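Local coordinates for isomaltodextranase (Arthrobacter globiformis, PDB 5AWO), which hydrolyses the alpha-1,6-glucosidic linkages of dextran, releasing successive isomaltose units from the non-reducing chain ends, at residues P376-A381 with A487-N492; P477-A482 with D497-V502; Y491-Y496 with T569-G574. All coordinates share one frame; numbering follows the deposited sequence.

Interaction 1 of 3, residues P376-A381 with A487-N492; sequences PLYRSA and AGFNYN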
loop_
_atom_site.group_PDB
_atom_site.type_symbol
_atom_site.label_atom_id
_atom_site.label_comp_id
_atom_site.label_asym_id
_atom_site.label_seq_id
_atom_site.Cartn_x
_atom_site.Cartn_y
_atom_site.Cartn_z
ATOM N N PRO A 376 -6.857 3.540 -10.862
ATOM C CA PRO A 376 -7.475 4.552 -11.717
ATOM C C PRO A 376 -7.809 3.903 -13.047
ATOM O O PRO A 376 -7.171 2.888 -13.401
ATOM C CB PRO A 376 -6.356 5.583 -11.903
ATOM C CG PRO A 376 -5.110 4.733 -11.857
ATOM C CD PRO A 376 -5.396 3.668 -10.835
ATOM N N LEU A 377 -8.754 4.445 -13.797
ATOM C CA LEU A 377 -8.977 3.893 -15.129
ATOM C C LEU A 377 -7.734 4.131 -15.995
ATOM O O LEU A 377 -7.329 5.253 -16.212
ATOM C CB LEU A 377 -10.190 4.542 -15.782
ATOM C CG LEU A 377 -10.656 3.940 -17.102
ATOM C CD1 LEU A 377 -11.109 2.496 -16.922
ATOM C CD2 LEU A 377 -11.767 4.802 -17.678
ATOM N N TYR A 378 -7.129 3.056 -16.490
ATOM C CA TYR A 378 -5.986 3.192 -17.392
ATOM C C TYR A 378 -6.459 3.593 -18.784
ATOM O O TYR A 378 -7.464 3.044 -19.264
ATOM C CB TYR A 378 -5.143 1.904 -17.435
ATOM C CG TYR A 378 -4.123 1.845 -16.312
ATOM C CD1 TYR A 378 -4.512 1.927 -14.979
ATOM C CD2 TYR A 378 -2.764 1.772 -16.583
ATOM C CE1 TYR A 378 -3.586 1.875 -13.948
ATOM C CE2 TYR A 378 -1.828 1.738 -15.550
ATOM C CZ TYR A 378 -2.256 1.810 -14.231
ATOM O OH TYR A 378 -1.308 1.782 -13.220
ATOM N N ARG A 379 -5.770 4.564 -19.359
ATOM C CA ARG A 379 -6.077 5.154 -20.667
ATOM C C ARG A 379 -4.976 4.826 -21.691
ATOM O O ARG A 379 -5.231 4.837 -22.904
ATOM C CB ARG A 379 -6.340 6.661 -20.525
ATOM C CG ARG A 379 -7.503 6.934 -19.566
ATOM C CD ARG A 379 -7.989 8.370 -19.532
ATOM N NE ARG A 379 -7.070 9.283 -18.850
ATOM C CZ ARG A 379 -7.372 10.512 -18.449
ATOM N NH1 ARG A 379 -8.599 11.006 -18.631
ATOM N NH2 ARG A 379 -6.455 11.241 -17.820
ATOM N N SER A 380 -3.762 4.533 -21.227
ATOM C CA SER A 380 -2.685 4.072 -22.102
ATOM C C SER A 380 -1.628 3.359 -21.276
ATOM O O SER A 380 -1.726 3.301 -20.044
ATOM C CB SER A 380 -2.085 5.227 -22.884
ATOM O OG SER A 380 -1.115 5.926 -22.119
ATOM N N ALA A 381 -0.632 2.781 -21.945
ATOM C CA ALA A 381 0.456 2.069 -21.286
ATOM C C ALA A 381 1.572 2.969 -20.763
ATOM O O ALA A 381 2.395 2.522 -19.963
ATOM C CB ALA A 381 1.059 1.044 -22.257
ATOM N N ALA A 487 4.983 -7.110 -15.698
ATOM C CA ALA A 487 3.622 -7.134 -16.252
ATOM C C ALA A 487 3.002 -5.752 -16.152
ATOM O O ALA A 487 3.256 -5.019 -15.173
ATOM C CB ALA A 487 2.747 -8.117 -15.525
ATOM N N GLY A 488 2.174 -5.396 -17.133
ATOM C CA GLY A 488 1.529 -4.078 -17.101
ATOM C C GLY A 488 0.391 -3.943 -18.062
ATOM O O GLY A 488 0.039 -4.883 -18.763
ATOM N N PHE A 489 -0.212 -2.761 -18.071
ATOM C CA PHE A 489 -1.380 -2.501 -18.884
ATOM C C PHE A 489 -1.068 -2.236 -20.343
ATOM O O PHE A 489 -0.162 -1.483 -20.662
ATOM C CB PHE A 489 -2.086 -1.254 -18.345
ATOM C CG PHE A 489 -3.281 -0.833 -19.152
ATOM C CD1 PHE A 489 -4.502 -1.426 -18.909
ATOM C CD2 PHE A 489 -3.182 0.136 -20.142
ATOM C CE1 PHE A 489 -5.622 -1.063 -19.654
ATOM C CE2 PHE A 489 -4.304 0.503 -20.887
ATOM C CZ PHE A 489 -5.518 -0.089 -20.616
ATOM N N ASN A 490 -1.881 -2.787 -21.242
ATOM C CA ASN A 490 -1.854 -2.251 -22.590
ATOM C C ASN A 490 -3.230 -2.382 -23.243
ATOM O O ASN A 490 -4.132 -2.958 -22.664
ATOM C CB ASN A 490 -0.762 -2.933 -23.444
ATOM C CG ASN A 490 -0.067 -1.969 -24.374
ATOM O OD1 ASN A 490 -0.689 -1.069 -24.921
ATOM N ND2 ASN A 490 1.248 -2.136 -24.550
ATOM N N TYR A 491 -3.339 -1.832 -24.446
ATOM C CA TYR A 491 -4.602 -1.809 -25.186
ATOM C C TYR A 491 -4.347 -1.790 -26.678
ATOM O O TYR A 491 -5.220 -1.391 -27.450
ATOM C CB TYR A 491 -5.475 -0.607 -24.768
ATOM C CG TYR A 491 -5.033 0.782 -25.234
ATOM C CD1 TYR A 491 -3.716 1.213 -25.099
ATOM C CD2 TYR A 491 -5.957 1.694 -25.768
ATOM C CE1 TYR A 491 -3.315 2.471 -25.505
ATOM C CE2 TYR A 491 -5.559 2.972 -26.183
ATOM C CZ TYR A 491 -4.237 3.360 -26.026
ATOM O OH TYR A 491 -3.820 4.623 -26.423
ATOM N N ASN A 492 -3.162 -2.252 -27.079
ATOM C CA ASN A 492 -2.677 -2.001 -28.430
ATOM C C ASN A 492 -2.957 -3.124 -29.423
ATOM O O ASN A 492 -2.413 -3.092 -30.528
ATOM C CB ASN A 492 -1.197 -1.618 -28.416
ATOM C CG ASN A 492 -0.297 -2.711 -27.903
ATOM O OD1 ASN A 492 -0.710 -3.609 -27.155
ATOM N ND2 ASN A 492 0.981 -2.626 -28.287
HETATM O O HOH W 1 -5.449 6.778 -24.598
#
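Phe-489 lays one face of its ring over the first side-chain carbon of Tyr-378, and this overlap is the heart of the contact between 376-381 and 487-492. CB of Tyr-378 sits 3.5 Å from the centroid of the Phe-489 ring and only 2° off its normal, a nearly ideal CH-pi contact. The two side chains run past each other in opposite directions, so that CD2 of Tyr-378 reaches back to CB of Phe-489 at 3.6 Å. Their ring planes stand at 47°, an oblique pairing. Phe-489 gets there with CG anti to its backbone N (chi1 177°), whereas Tyr-378 holds CG anti to the carbonyl carbon. Beyond the overlap, CD2 of Phe-489 approaches the carbonyl O of Ser-380 at 3.5 Å, and the Ala-381 methyl CB lies 3.2 Å from the Phe-489 carbonyl O.

Nearer the surface, Tyr-491 turns the face of its ring to the carbonyl O of Arg-379, which stands above the rim, 3.6 Å from CZ. A water donates to Arg-379 O at 2.6 Å and is hydrogen-bonded to Tyr-491 OH at 3.3 Å, bridging the two segments. Next to this tyrosine, Asn-490 OD1 accepts the backbone N-H of Tyr-491 on an in-plane lone pair.

Tyr-378 sends its hydroxyl to Ser-303 and takes an edge-to-face partner in Trp-483, while Asn-490 ND2 bonds Asp-503. Far from the catalytic residues, the end of strand 375-378 thus meets strand 488-490 of the carbohydrate-binding module. The chemistry is that of a domain interface with aromatic carbon against carbon inside; between these two segments the polar link runs through a water, while beside them Tyr-378 O bonds Asn-499 ND2 directly.

Interaction 2 of 3, residues P477-A482 with D497-V502; sequences PAAFAA and DGNGFV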
loop_
_atom_site.group_PDB
_atom_site.type_symbol
_atom_site.label_atom_id
_atom_site.label_comp_id
_atom_site.label_asym_id
_atom_site.label_seq_id
_atom_site.Cartn_x
_atom_site.Cartn_y
_atom_site.Cartn_z
ATOM N N PRO A 477 -11.122 -9.223 -14.328
ATOM C CA PRO A 477 -10.331 -8.560 -15.349
ATOM C C PRO A 477 -8.874 -8.330 -14.941
ATOM O O PRO A 477 -8.601 -7.858 -13.841
ATOM C CB PRO A 477 -11.044 -7.219 -15.526
ATOM C CG PRO A 477 -12.451 -7.511 -15.121
ATOM C CD PRO A 477 -12.283 -8.389 -13.946
ATOM N N ALA A 478 -7.931 -8.675 -15.810
ATOM C CA ALA A 478 -6.515 -8.578 -15.455
ATOM C C ALA A 478 -6.065 -7.128 -15.317
ATOM O O ALA A 478 -5.152 -6.838 -14.526
ATOM C CB ALA A 478 -5.656 -9.297 -16.500
ATOM N N ALA A 479 -6.703 -6.226 -16.056
ATOM C CA ALA A 479 -6.310 -4.806 -16.067
ATOM C C ALA A 479 -6.609 -4.113 -14.736
ATOM O O ALA A 479 -6.090 -3.022 -14.512
ATOM C CB ALA A 479 -6.961 -4.057 -17.208
ATOM N N PHE A 480 -7.429 -4.735 -13.897
ATOM C CA PHE A 480 -7.708 -4.207 -12.552
ATOM C C PHE A 480 -7.095 -5.016 -11.428
ATOM O O PHE A 480 -7.331 -4.721 -10.274
ATOM C CB PHE A 480 -9.223 -4.034 -12.365
ATOM C CG PHE A 480 -9.751 -2.813 -13.041
ATOM C CD1 PHE A 480 -9.656 -1.581 -12.403
ATOM C CD2 PHE A 480 -10.297 -2.855 -14.314
ATOM C CE1 PHE A 480 -10.087 -0.427 -13.003
ATOM C CE2 PHE A 480 -10.744 -1.692 -14.918
ATOM C CZ PHE A 480 -10.621 -0.478 -14.273
ATOM N N ALA A 481 -6.307 -6.057 -11.755
ATOM C CA ALA A 481 -5.645 -6.897 -10.782
ATOM C C ALA A 481 -4.272 -6.334 -10.409
ATOM O O ALA A 481 -3.974 -5.198 -10.746
ATOM C CB ALA A 481 -5.526 -8.325 -11.329
ATOM N N ALA A 482 -3.492 -7.131 -9.673
ATOM C CA ALA A 482 -2.157 -6.761 -9.248
ATOM C C ALA A 482 -1.131 -7.234 -10.258
ATOM O O ALA A 482 -1.181 -8.391 -10.675
ATOM C CB ALA A 482 -1.859 -7.335 -7.874
ATOM N N ASP A 497 -11.901 -7.546 -23.976
ATOM C CA ASP A 497 -13.020 -7.103 -23.137
ATOM C C ASP A 497 -12.528 -6.005 -22.191
ATOM O O ASP A 497 -11.426 -6.090 -21.659
ATOM C CB ASP A 497 -13.576 -8.281 -22.332
ATOM C CG ASP A 497 -14.209 -9.373 -23.229
ATOM O OD1 ASP A 497 -14.863 -9.005 -24.224
ATOM O OD2 ASP A 497 -14.047 -10.564 -22.898
ATOM N N GLY A 498 -13.329 -4.969 -21.997
ATOM C CA GLY A 498 -12.952 -3.882 -21.095
ATOM C C GLY A 498 -12.043 -2.825 -21.705
ATOM O O GLY A 498 -12.100 -2.574 -22.898
ATOM N N ASN A 499 -11.224 -2.200 -20.861
ATOM C CA ASN A 499 -10.394 -1.049 -21.250
ATOM C C ASN A 499 -9.021 -1.478 -21.804
ATOM O O ASN A 499 -8.304 -0.650 -22.342
ATOM C CB ASN A 499 -10.190 -0.075 -20.049
ATOM C CG ASN A 499 -9.397 -0.674 -18.915
ATOM O OD1 ASN A 499 -9.600 -1.797 -18.535
ATOM N ND2 ASN A 499 -8.520 0.152 -18.275
ATOM N N GLY A 500 -8.683 -2.761 -21.652
ATOM C CA GLY A 500 -7.385 -3.272 -22.083
ATOM C C GLY A 500 -7.095 -4.649 -21.522
ATOM O O GLY A 500 -8.012 -5.423 -21.204
ATOM N N PHE A 501 -5.807 -4.941 -21.352
ATOM C CA PHE A 501 -5.347 -6.240 -20.940
ATOM C C PHE A 501 -3.978 -6.103 -20.299
ATOM O O PHE A 501 -3.438 -4.997 -20.211
ATOM C CB PHE A 501 -5.281 -7.203 -22.155
ATOM C CG PHE A 501 -4.520 -6.654 -23.322
ATOM C CD1 PHE A 501 -3.134 -6.822 -23.438
ATOM C CD2 PHE A 501 -5.184 -5.960 -24.307
ATOM C CE1 PHE A 501 -2.452 -6.312 -24.529
ATOM C CE2 PHE A 501 -4.512 -5.443 -25.393
ATOM C CZ PHE A 501 -3.133 -5.612 -25.510
ATOM N N VAL A 502 -3.405 -7.222 -19.865
ATOM C CA VAL A 502 -2.058 -7.204 -19.332
ATOM C C VAL A 502 -1.065 -7.780 -20.330
ATOM O O VAL A 502 -1.297 -8.869 -20.847
ATOM C CB VAL A 502 -2.001 -7.966 -17.999
ATOM C CG1 VAL A 502 -0.553 -8.216 -17.563
ATOM C CG2 VAL A 502 -2.732 -7.164 -16.938
HETATM O O HOH W 2 -7.350 -0.292 -15.171
HETATM O O HOH W 3 -8.007 -6.847 -18.518
#
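Within the carbohydrate-binding module, the short 3-10 turn that links strand 473-477 to strand 482-484 packs against the loop leading into strand 501-505 and against the strand's first residues. The turn is closed by Ala-481 N bonding to Ala-478 O, with a weak bond from Phe-480 N to Pro-477 O, and this curl presents two successive methyl groups to the other segment. At one end of the contact Ala-478 CB touches Val-502 CG2 at 3.6 Å; Val-502 CG2 also lies 3.4 Å from Ala-478 O. It reaches them because Val-502 holds CG1 anti to its backbone N (chi1 168°), placing CG2 beside that nitrogen.

At the other end the Asn-499 side chain crosses that of Phe-480 obliquely. Its OD1 lies 3.7 Å from Ala-479 CB and 3.8 Å from Phe-480 CE2, with the amide and ring planes 31° apart. These are packing contacts, and the polar bridging falls to two waters. One accepts the N-H of Ala-479 at 2.9 Å and can donate to Gly-500 O, joining the two buried backbones. The second donates to Ala-479 O at 3.1 Å and weakly accepts from Asn-499 ND2, while standing over one face of the Phe-480 ring, toward its rim. Both backbone polar atoms of Ala-479 are thereby engaged by solvent. At the backbone angles of Gly-498, just before Asn-499, a CB would press on the preceding carbonyl O.

Asn-499 ND2 also bonds Tyr-378 O, while Phe-480 meets Trp-405 edge-to-face, so both side chains reach the neighbouring beta domain. On the module side, Ala-478 and Val-502 bond through their backbones to strand 601-609, and Val-502 also touches strand 515-522.

Interaction 3 of 3, residues Y491-Y496 with T569-G574; sequences YNHPGY and TWDTWG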
loop_
_atom_site.group_PDB
_atom_site.type_symbol
_atom_site.label_atom_id
_atom_site.label_comp_id
_atom_site.label_asym_id
_atom_site.label_seq_id
_atom_site.Cartn_x
_atom_site.Cartn_y
_atom_site.Cartn_z
ATOM N N TYR A 491 -3.339 -1.832 -24.446
ATOM C CA TYR A 491 -4.602 -1.809 -25.186
ATOM C C TYR A 491 -4.347 -1.790 -26.678
ATOM O O TYR A 491 -5.220 -1.391 -27.450
ATOM C CB TYR A 491 -5.475 -0.607 -24.768
ATOM C CG TYR A 491 -5.033 0.782 -25.234
ATOM C CD1 TYR A 491 -3.716 1.213 -25.099
ATOM C CD2 TYR A 491 -5.957 1.694 -25.768
ATOM C CE1 TYR A 491 -3.315 2.471 -25.505
ATOM C CE2 TYR A 491 -5.559 2.972 -26.183
ATOM C CZ TYR A 491 -4.237 3.360 -26.026
ATOM O OH TYR A 491 -3.820 4.623 -26.423
ATOM N N ASN A 492 -3.162 -2.252 -27.079
ATOM C CA ASN A 492 -2.677 -2.001 -28.430
ATOM C C ASN A 492 -2.957 -3.124 -29.423
ATOM O O ASN A 492 -2.413 -3.092 -30.528
ATOM C CB ASN A 492 -1.197 -1.618 -28.416
ATOM C CG ASN A 492 -0.297 -2.711 -27.903
ATOM O OD1 ASN A 492 -0.710 -3.609 -27.155
ATOM N ND2 ASN A 492 0.981 -2.626 -28.287
ATOM N N HIS A 493 -3.796 -4.080 -29.031
ATOM C CA HIS A 493 -4.334 -5.089 -29.948
ATOM C C HIS A 493 -5.842 -5.172 -29.721
ATOM O O HIS A 493 -6.276 -5.506 -28.620
ATOM C CB HIS A 493 -3.679 -6.452 -29.704
ATOM C CG HIS A 493 -2.192 -6.434 -29.869
ATOM N ND1 HIS A 493 -1.581 -6.139 -31.071
ATOM C CD2 HIS A 493 -1.190 -6.668 -28.985
ATOM C CE1 HIS A 493 -0.267 -6.181 -30.915
ATOM N NE2 HIS A 493 -0.004 -6.501 -29.662
ATOM N N PRO A 494 -6.659 -4.891 -30.759
ATOM C CA PRO A 494 -8.110 -4.914 -30.469
ATOM C C PRO A 494 -8.714 -6.289 -30.108
ATOM O O PRO A 494 -8.066 -7.332 -30.280
ATOM C CB PRO A 494 -8.755 -4.330 -31.742
ATOM C CG PRO A 494 -7.673 -4.176 -32.756
ATOM C CD PRO A 494 -6.337 -4.308 -32.076
ATOM N N GLY A 495 -9.941 -6.283 -29.572
ATOM C CA GLY A 495 -10.687 -7.516 -29.258
ATOM C C GLY A 495 -10.742 -7.880 -27.788
ATOM O O GLY A 495 -11.445 -8.806 -27.375
ATOM N N TYR A 496 -9.971 -7.161 -26.978
ATOM C CA TYR A 496 -10.051 -7.321 -25.529
ATOM C C TYR A 496 -11.429 -6.872 -25.015
ATOM O O TYR A 496 -12.034 -5.973 -25.575
ATOM C CB TYR A 496 -8.944 -6.511 -24.841
ATOM C CG TYR A 496 -8.896 -5.063 -25.248
ATOM C CD1 TYR A 496 -9.711 -4.118 -24.646
ATOM C CD2 TYR A 496 -8.046 -4.632 -26.253
ATOM C CE1 TYR A 496 -9.658 -2.799 -25.006
ATOM C CE2 TYR A 496 -8.008 -3.320 -26.657
ATOM C CZ TYR A 496 -8.821 -2.389 -26.022
ATOM O OH TYR A 496 -8.763 -1.089 -26.416
ATOM N N THR A 569 -3.076 -14.076 -34.955
ATOM C CA THR A 569 -2.598 -12.714 -34.821
ATOM C C THR A 569 -2.733 -12.317 -33.359
ATOM O O THR A 569 -3.430 -12.969 -32.605
ATOM C CB THR A 569 -3.427 -11.738 -35.666
ATOM O OG1 THR A 569 -4.737 -11.632 -35.109
ATOM C CG2 THR A 569 -3.539 -12.204 -37.147
ATOM N N TRP A 570 -2.038 -11.258 -32.991
ATOM C CA TRP A 570 -2.143 -10.699 -31.643
ATOM C C TRP A 570 -3.530 -10.104 -31.353
ATOM O O TRP A 570 -3.857 -9.919 -30.183
ATOM C CB TRP A 570 -1.033 -9.669 -31.402
ATOM C CG TRP A 570 0.306 -10.321 -31.112
ATOM C CD1 TRP A 570 1.415 -10.301 -31.914
ATOM C CD2 TRP A 570 0.657 -11.099 -29.959
ATOM N NE1 TRP A 570 2.431 -11.019 -31.326
ATOM C CE2 TRP A 570 1.996 -11.524 -30.131
ATOM C CE3 TRP A 570 -0.029 -11.487 -28.797
ATOM C CZ2 TRP A 570 2.662 -12.301 -29.181
ATOM C CZ3 TRP A 570 0.628 -12.247 -27.861
ATOM C CH2 TRP A 570 1.962 -12.652 -28.053
ATOM N N ASP A 571 -4.329 -9.840 -32.400
ATOM C CA ASP A 571 -5.753 -9.423 -32.280
ATOM C C ASP A 571 -6.743 -10.576 -32.073
ATOM O O ASP A 571 -7.946 -10.342 -31.955
ATOM C CB ASP A 571 -6.226 -8.713 -33.559
ATOM C CG ASP A 571 -5.522 -7.419 -33.819
ATOM O OD1 ASP A 571 -4.624 -7.050 -33.031
ATOM O OD2 ASP A 571 -5.863 -6.772 -34.838
ATOM N N THR A 572 -6.259 -11.812 -32.084
ATOM C CA THR A 572 -7.090 -12.971 -31.840
ATOM C C THR A 572 -7.022 -13.367 -30.369
ATOM O O THR A 572 -5.932 -13.468 -29.813
ATOM C CB THR A 572 -6.619 -14.171 -32.707
ATOM O OG1 THR A 572 -6.408 -13.723 -34.048
ATOM C CG2 THR A 572 -7.634 -15.277 -32.710
ATOM N N TRP A 573 -8.179 -13.643 -29.771
ATOM C CA TRP A 573 -8.278 -14.027 -28.371
ATOM C C TRP A 573 -8.882 -15.418 -28.236
ATOM O O TRP A 573 -9.847 -15.771 -28.942
ATOM C CB TRP A 573 -9.117 -12.978 -27.590
ATOM C CG TRP A 573 -8.504 -11.600 -27.679
ATOM C CD1 TRP A 573 -8.675 -10.694 -28.661
ATOM C CD2 TRP A 573 -7.592 -10.998 -26.738
ATOM N NE1 TRP A 573 -7.922 -9.561 -28.418
ATOM C CE2 TRP A 573 -7.252 -9.729 -27.238
ATOM C CE3 TRP A 573 -7.029 -11.418 -25.536
ATOM C CZ2 TRP A 573 -6.367 -8.869 -26.572
ATOM C CZ3 TRP A 573 -6.150 -10.576 -24.885
ATOM C CH2 TRP A 573 -5.828 -9.324 -25.400
ATOM N N GLY A 574 -8.313 -16.217 -27.345
ATOM C CA GLY A 574 -8.873 -17.514 -27.000
ATOM C C GLY A 574 -9.110 -17.670 -25.515
ATOM O O GLY A 574 -8.742 -16.797 -24.722
#
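Trp-573 makes the tight half of this contact, wedging its indole edge against the backbone of 493-496, whereas Pro-494 and Asp-571 meet at the solvent-exposed rim without directional bonds. The indole NE1 donates to Pro-494 O at 2.9 Å along a nearly straight line of 170°. That oxygen lies in the plane of the indole, while the donor sits 33° out of the carbonyl plane, away from its lone pairs. His-493 O, also in the indole plane near CZ2, is buried with no partner in the model. Over one face of the ring passes the backbone of Gly-495 and Tyr-496, with Gly-495 O 3.6 Å from CD1. A CB on Gly-495 would fall 2.8 Å from Trp-573 CD1, a clash, so the close fit depends on the bare backbone. A phenylalanine at Trp-573 would remove the indole N-H and its bond to Pro-494 O, and would probably leave the loop 491-496 less firmly held.

Beside it, the His-493 ring receives Trp-570 CB over its centre, 3.5 Å from the centroid, a CH-pi contact; the His-493 ring and the five-membered ring of Trp-570 are nearly parallel but slid apart, barely overlapping.

Toward solvent, Asp-571 OD1 lies 3.4 Å from Pro-494 CD. It rides on the type I beta turn Thr-569 to Thr-572, in which Thr-569 OG1 and Thr-572 OG1 hydrogen-bond at 2.9 Å.

The turn precedes strand 574-582, and the loop connects strands 488-490 and 501-505. Trp-573 packs on strand 526-535 and meets Phe-501 edge-to-face, while Trp-570 and His-493 both touch Asn-602 of strand 601-609.

In the fold
From the N terminus, the chain leaves strand 375-378 of the middle beta domain and returns over a hundred residues later at 487-492, where interaction 1 closes the longest loop and ties that domain to the carbohydrate-binding module. Interaction 2 begins inside that loop at 477-482 and ends beyond it at 497-502, so the two cross; they touch through paired strands 488-490 and 501-505. Interaction 3 starts at 491-496, overlapping the end of interaction 1, and closes 73 residues on at 569-574, crossing interaction 2 as well. Phe-501 packs against both segments of interaction 3, so the contacts run from the domain interface to the module's outer loops.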